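Side-chain contacts in AlyGC (Glaciecola chathamensis, PDB 5GKD), which cleaves alginate as a lyase of polysaccharide lyase family 6, probably by beta-elimination at a calcium-containing active site: residues F206-G211 with K429-V434; V141-R144 with V148-A151. All coordinates share one frame; numbering follows the deposited sequence.

Contact 1. Residues F206-G211 with K429-V434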
loop_
_atom_site.group_PDB
_atom_site.type_symbol
_atom_site.label_atom_id
_atom_site.label_comp_id
_atom_site.label_asym_id
_atom_site.label_seq_id
_atom_site.Cartn_x
_atom_site.Cartn_y
_atom_site.Cartn_z
ATOM N N PHE A 206 33.522 9.216 2.049
ATOM C CA PHE A 206 32.312 8.411 2.003
ATOM C C PHE A 206 32.212 7.622 3.312
ATOM O O PHE A 206 32.960 6.660 3.533
ATOM C CB PHE A 206 32.323 7.472 0.803
ATOM C CG PHE A 206 32.364 8.167 -0.530
ATOM C CD1 PHE A 206 33.550 8.650 -1.035
ATOM C CD2 PHE A 206 31.210 8.314 -1.288
ATOM C CE1 PHE A 206 33.599 9.281 -2.285
ATOM C CE2 PHE A 206 31.262 8.940 -2.538
ATOM C CZ PHE A 206 32.451 9.425 -3.028
ATOM N N ASP A 207 31.297 8.035 4.162
ATOM C CA ASP A 207 31.150 7.547 5.536
ATOM C C ASP A 207 29.882 6.695 5.592
ATOM O O ASP A 207 28.772 7.233 5.576
ATOM C CB ASP A 207 31.082 8.735 6.493
ATOM C CG ASP A 207 30.949 8.327 7.964
ATOM O OD1 ASP A 207 31.390 7.221 8.355
ATOM O OD2 ASP A 207 30.426 9.145 8.736
ATOM N N ARG A 208 30.058 5.371 5.649
ATOM C CA ARG A 208 28.963 4.410 5.740
ATOM C C ARG A 208 27.917 4.615 4.646
ATOM O O ARG A 208 26.710 4.622 4.896
ATOM C CB ARG A 208 28.309 4.459 7.109
ATOM C CG ARG A 208 29.196 3.981 8.234
ATOM C CD ARG A 208 29.584 5.153 9.057
ATOM N NE ARG A 208 28.969 5.153 10.348
ATOM C CZ ARG A 208 28.844 6.226 11.116
ATOM N NH1 ARG A 208 29.273 7.418 10.711
ATOM N NH2 ARG A 208 28.273 6.092 12.296
ATOM N N CYS A 209 28.389 4.810 3.416
ATOM C CA CYS A 209 27.479 4.885 2.277
ATOM C C CYS A 209 27.083 3.457 1.939
ATOM O O CYS A 209 27.850 2.716 1.325
ATOM C CB CYS A 209 28.135 5.618 1.110
ATOM S SG CYS A 209 28.490 7.359 1.530
ATOM N N ASN A 210 25.880 3.068 2.368
ATOM C CA ASN A 210 25.438 1.677 2.376
ATOM C C ASN A 210 24.217 1.445 1.482
ATOM O O ASN A 210 23.493 0.462 1.669
ATOM C CB ASN A 210 25.125 1.242 3.809
ATOM C CG ASN A 210 26.334 1.297 4.720
ATOM O OD1 ASN A 210 27.447 1.611 4.285
ATOM N ND2 ASN A 210 26.128 0.974 6.005
ATOM N N GLY A 211 23.969 2.334 0.515
ATOM C CA GLY A 211 22.752 2.240 -0.279
ATOM C C GLY A 211 22.615 0.926 -1.025
ATOM O O GLY A 211 21.513 0.365 -1.112
ATOM N N LYS A 429 28.709 16.315 12.139
ATOM C CA LYS A 429 28.637 14.958 11.608
ATOM C C LYS A 429 28.220 14.033 12.745
ATOM O O LYS A 429 28.912 13.938 13.756
ATOM C CB LYS A 429 29.982 14.537 11.014
ATOM C CG LYS A 429 30.485 15.478 9.914
ATOM C CD LYS A 429 31.792 15.009 9.308
ATOM C CE LYS A 429 32.213 15.896 8.138
ATOM N NZ LYS A 429 32.561 17.276 8.552
ATOM N N VAL A 430 27.097 13.346 12.578
ATOM C CA VAL A 430 26.335 12.820 13.699
ATOM C C VAL A 430 26.040 11.340 13.461
ATOM O O VAL A 430 26.244 10.811 12.369
ATOM C CB VAL A 430 25.050 13.658 13.914
ATOM C CG1 VAL A 430 23.901 13.245 12.983
ATOM C CG2 VAL A 430 24.663 13.689 15.378
ATOM N N GLU A 431 25.604 10.663 14.499
ATOM C CA GLU A 431 25.296 9.251 14.316
ATOM C C GLU A 431 23.877 9.089 13.773
ATOM O O GLU A 431 22.957 9.737 14.265
ATOM C CB GLU A 431 25.434 8.496 15.636
ATOM C CG GLU A 431 26.863 8.290 16.041
ATOM C CD GLU A 431 27.637 7.549 14.966
ATOM O OE1 GLU A 431 27.381 6.338 14.803
ATOM O OE2 GLU A 431 28.459 8.184 14.256
ATOM N N PRO A 432 23.679 8.223 12.771
ATOM C CA PRO A 432 22.362 8.118 12.118
ATOM C C PRO A 432 21.307 7.339 12.889
ATOM O O PRO A 432 20.112 7.600 12.708
ATOM C CB PRO A 432 22.683 7.411 10.796
ATOM C CG PRO A 432 23.950 6.653 11.062
ATOM C CD PRO A 432 24.725 7.469 12.057
ATOM N N ASP A 433 21.702 6.389 13.727
ATOM C CA ASP A 433 20.749 5.505 14.386
ATOM C C ASP A 433 20.705 5.752 15.890
ATOM O O ASP A 433 21.707 6.122 16.503
ATOM C CB ASP A 433 21.095 4.035 14.127
ATOM C CG ASP A 433 20.953 3.645 12.663
ATOM O OD1 ASP A 433 20.124 4.252 11.957
ATOM O OD2 ASP A 433 21.659 2.710 12.223
ATOM N N VAL A 434 19.526 5.538 16.481
ATOM C CA VAL A 434 19.371 5.493 17.933
ATOM C C VAL A 434 19.569 4.056 18.403
ATOM O O VAL A 434 18.960 3.121 17.866
ATOM C CB VAL A 434 17.995 6.017 18.369
ATOM C CG1 VAL A 434 17.853 5.909 19.904
ATOM C CG2 VAL A 434 17.791 7.448 17.929
#
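Arg208, just past the end of strand 200-207, a strand of the N-terminal parallel beta-helix, reaches to Glu431 in the long loop between strands 398-400 and 441-444, the second of which begins the C-terminal beta-helix. The two side chains cross at about a right angle, yet their flat ends are nearly coplanar: the guanidinium and carboxylate planes lie 18° apart, and the acid meets the guanidinium at its edge. A single nitrogen, NH2 of Arg208, serves both carboxylate oxygens. It forms a salt bridge to OE1 of Glu431 at 2.7 Å and a fairly straight hydrogen bond to the syn side of OE2 of Glu431 at 2.9 Å. Glutamate suits this place because its chain, folded at chi2 (-57°), can swing the carboxylate back from an exposed loop toward the arginine. Arginine suits the other side because its branched head can hold two acids at once. NH1 of Arg208 turns to the neighbouring Asp207, lying 2.9 Å from OD2 of Asp207, and this oxygen is also hydrogen-bonded to the hydroxyl of Tyr170. The cation thus lies between two carboxylates, an arrangement likely to ease the repulsion between them. Pro432 adds a van der Waals contact, its ring carbon CD approaching NH2 of Arg208 obliquely at 3.8 Å.

Contact 2. Residues V141-R144 with V148-A151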
loop_
_atom_site.group_PDB
_atom_site.type_symbol
_atom_site.label_atom_id
_atom_site.label_comp_id
_atom_site.label_asym_id
_atom_site.label_seq_id
_atom_site.Cartn_x
_atom_site.Cartn_y
_atom_site.Cartn_z
ATOM N N VAL A 141 23.669 13.801 3.834
ATOM C CA VAL A 141 23.479 12.678 4.736
ATOM C C VAL A 141 22.016 12.254 4.753
ATOM O O VAL A 141 21.102 13.086 4.713
ATOM C CB VAL A 141 23.979 13.022 6.156
ATOM C CG1 VAL A 141 23.204 14.210 6.719
ATOM C CG2 VAL A 141 23.894 11.813 7.044
ATOM N N GLY A 142 21.798 10.948 4.791
ATOM C CA GLY A 142 20.498 10.409 5.118
ATOM C C GLY A 142 19.502 10.228 3.992
ATOM O O GLY A 142 18.304 10.236 4.262
ATOM N N LYS A 143 19.927 10.063 2.748
ATOM C CA LYS A 143 18.946 9.799 1.696
ATOM C C LYS A 143 18.398 8.387 1.847
ATOM O O LYS A 143 19.158 7.418 1.817
ATOM C CB LYS A 143 19.549 9.994 0.310
ATOM C CG LYS A 143 18.526 9.865 -0.813
ATOM C CD LYS A 143 19.119 10.316 -2.149
ATOM C CE LYS A 143 18.028 10.600 -3.209
ATOM N NZ LYS A 143 17.223 9.411 -3.649
ATOM N N ARG A 144 17.077 8.262 2.019
ATOM C CA ARG A 144 16.480 6.971 2.330
ATOM C C ARG A 144 15.764 6.332 1.152
ATOM O O ARG A 144 15.407 5.154 1.232
ATOM C CB ARG A 144 15.480 7.076 3.490
ATOM C CG ARG A 144 15.653 8.220 4.435
ATOM C CD ARG A 144 16.854 8.126 5.366
ATOM N NE ARG A 144 16.722 7.177 6.438
ATOM C CZ ARG A 144 17.209 7.342 7.663
ATOM N NH1 ARG A 144 17.841 8.452 8.027
ATOM N NH2 ARG A 144 17.039 6.380 8.532
ATOM N N VAL A 148 19.989 7.787 -6.997
ATOM C CA VAL A 148 21.352 8.129 -6.625
ATOM C C VAL A 148 21.344 9.439 -5.831
ATOM O O VAL A 148 20.465 10.294 -6.004
ATOM C CB VAL A 148 22.220 8.209 -7.896
ATOM C CG1 VAL A 148 21.793 9.355 -8.763
ATOM C CG2 VAL A 148 23.729 8.311 -7.553
ATOM N N THR A 149 22.273 9.561 -4.884
ATOM C CA THR A 149 22.370 10.818 -4.149
ATOM C C THR A 149 22.851 11.934 -5.069
ATOM O O THR A 149 22.267 13.021 -5.110
ATOM C CB THR A 149 23.289 10.662 -2.935
ATOM O OG1 THR A 149 22.821 9.575 -2.127
ATOM C CG2 THR A 149 23.313 11.937 -2.076
ATOM N N MET A 150 23.877 11.662 -5.857
ATOM C CA MET A 150 24.458 12.662 -6.740
ATOM C C MET A 150 24.858 12.022 -8.053
ATOM O O MET A 150 25.460 10.948 -8.061
ATOM C CB MET A 150 25.683 13.313 -6.123
ATOM C CG MET A 150 26.361 14.290 -7.057
ATOM S SD MET A 150 27.661 15.186 -6.224
ATOM C CE MET A 150 28.038 16.424 -7.462
ATOM N N ALA A 151 24.544 12.695 -9.156
ATOM C CA ALA A 151 24.896 12.193 -10.470
ATOM C C ALA A 151 25.386 13.332 -11.359
ATOM O O ALA A 151 25.039 14.497 -11.160
ATOM C CB ALA A 151 23.706 11.473 -11.117
#
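The turn between strands 134-141 and 150-152 of the N-terminal beta-helix folds back on itself, and Lys143 bridges it by laying its aliphatic chain against Thr149 and Val148. CG stands anti to the backbone N (chi1 -174°), and the next two torsions are also extended, which carries the chain straight across the turn. The side chains of Lys143 and Thr149 run alongside each other and point opposite ways: CD of Lys143 lies 3.8 Å from OG1 of Thr149 and equally close to CA of Thr149, while CB of Lys143 is 4.1 Å from the same hydroxyl oxygen. These are van der Waals contacts; the threonine hydroxyl has its polar partner in NH1 of Arg174.

In a parallel beta-helix such turns join strands of different faces within a coil, and here strand 150-152 stacks between strands 124-128 and 185-188. Beyond CD the lysine bends at chi4 (-65°). CE of Lys143 rests 3.7 Å from the carbonyl O of Val148, an oxygen hydrogen-bonded to Ser124. NZ of Lys143 finds its partners close by: it donates to the carbonyl O of Gly147 and to OD1 of Asn145, and forms a salt bridge with Asp123. Lysine therefore suits a buried turn, its methylenes lying against Thr149 and the Val148 carbonyl and its ammonium group gripped by three oxygens. Val148 contributes through its backbone, for its CB points away from Lys143 and its side chain packs on Glu183 and Arg186.

Both segments of contact 2 precede those of contact 1 in the sequence; the centres of the two contacts lie 12 Å apart and their nearest atoms about 5 Å, without touching. Contact 2 is buried within a turn of the N-terminal beta-helix, whereas contact 1 is a surface link from that helix to the loop leading toward the C-terminal one. Arg174 ties them together: its backbone bonds to Arg208 of contact 1, and its side chain to Thr149 of contact 2. The calcium site is formed by Asn180, Glu183, Glu212 and Glu214. Glu212 directly follows segment 206-211 in the sequence, and the side chain of Val148, which touches Glu183, is about 8 Å from the calcium ion.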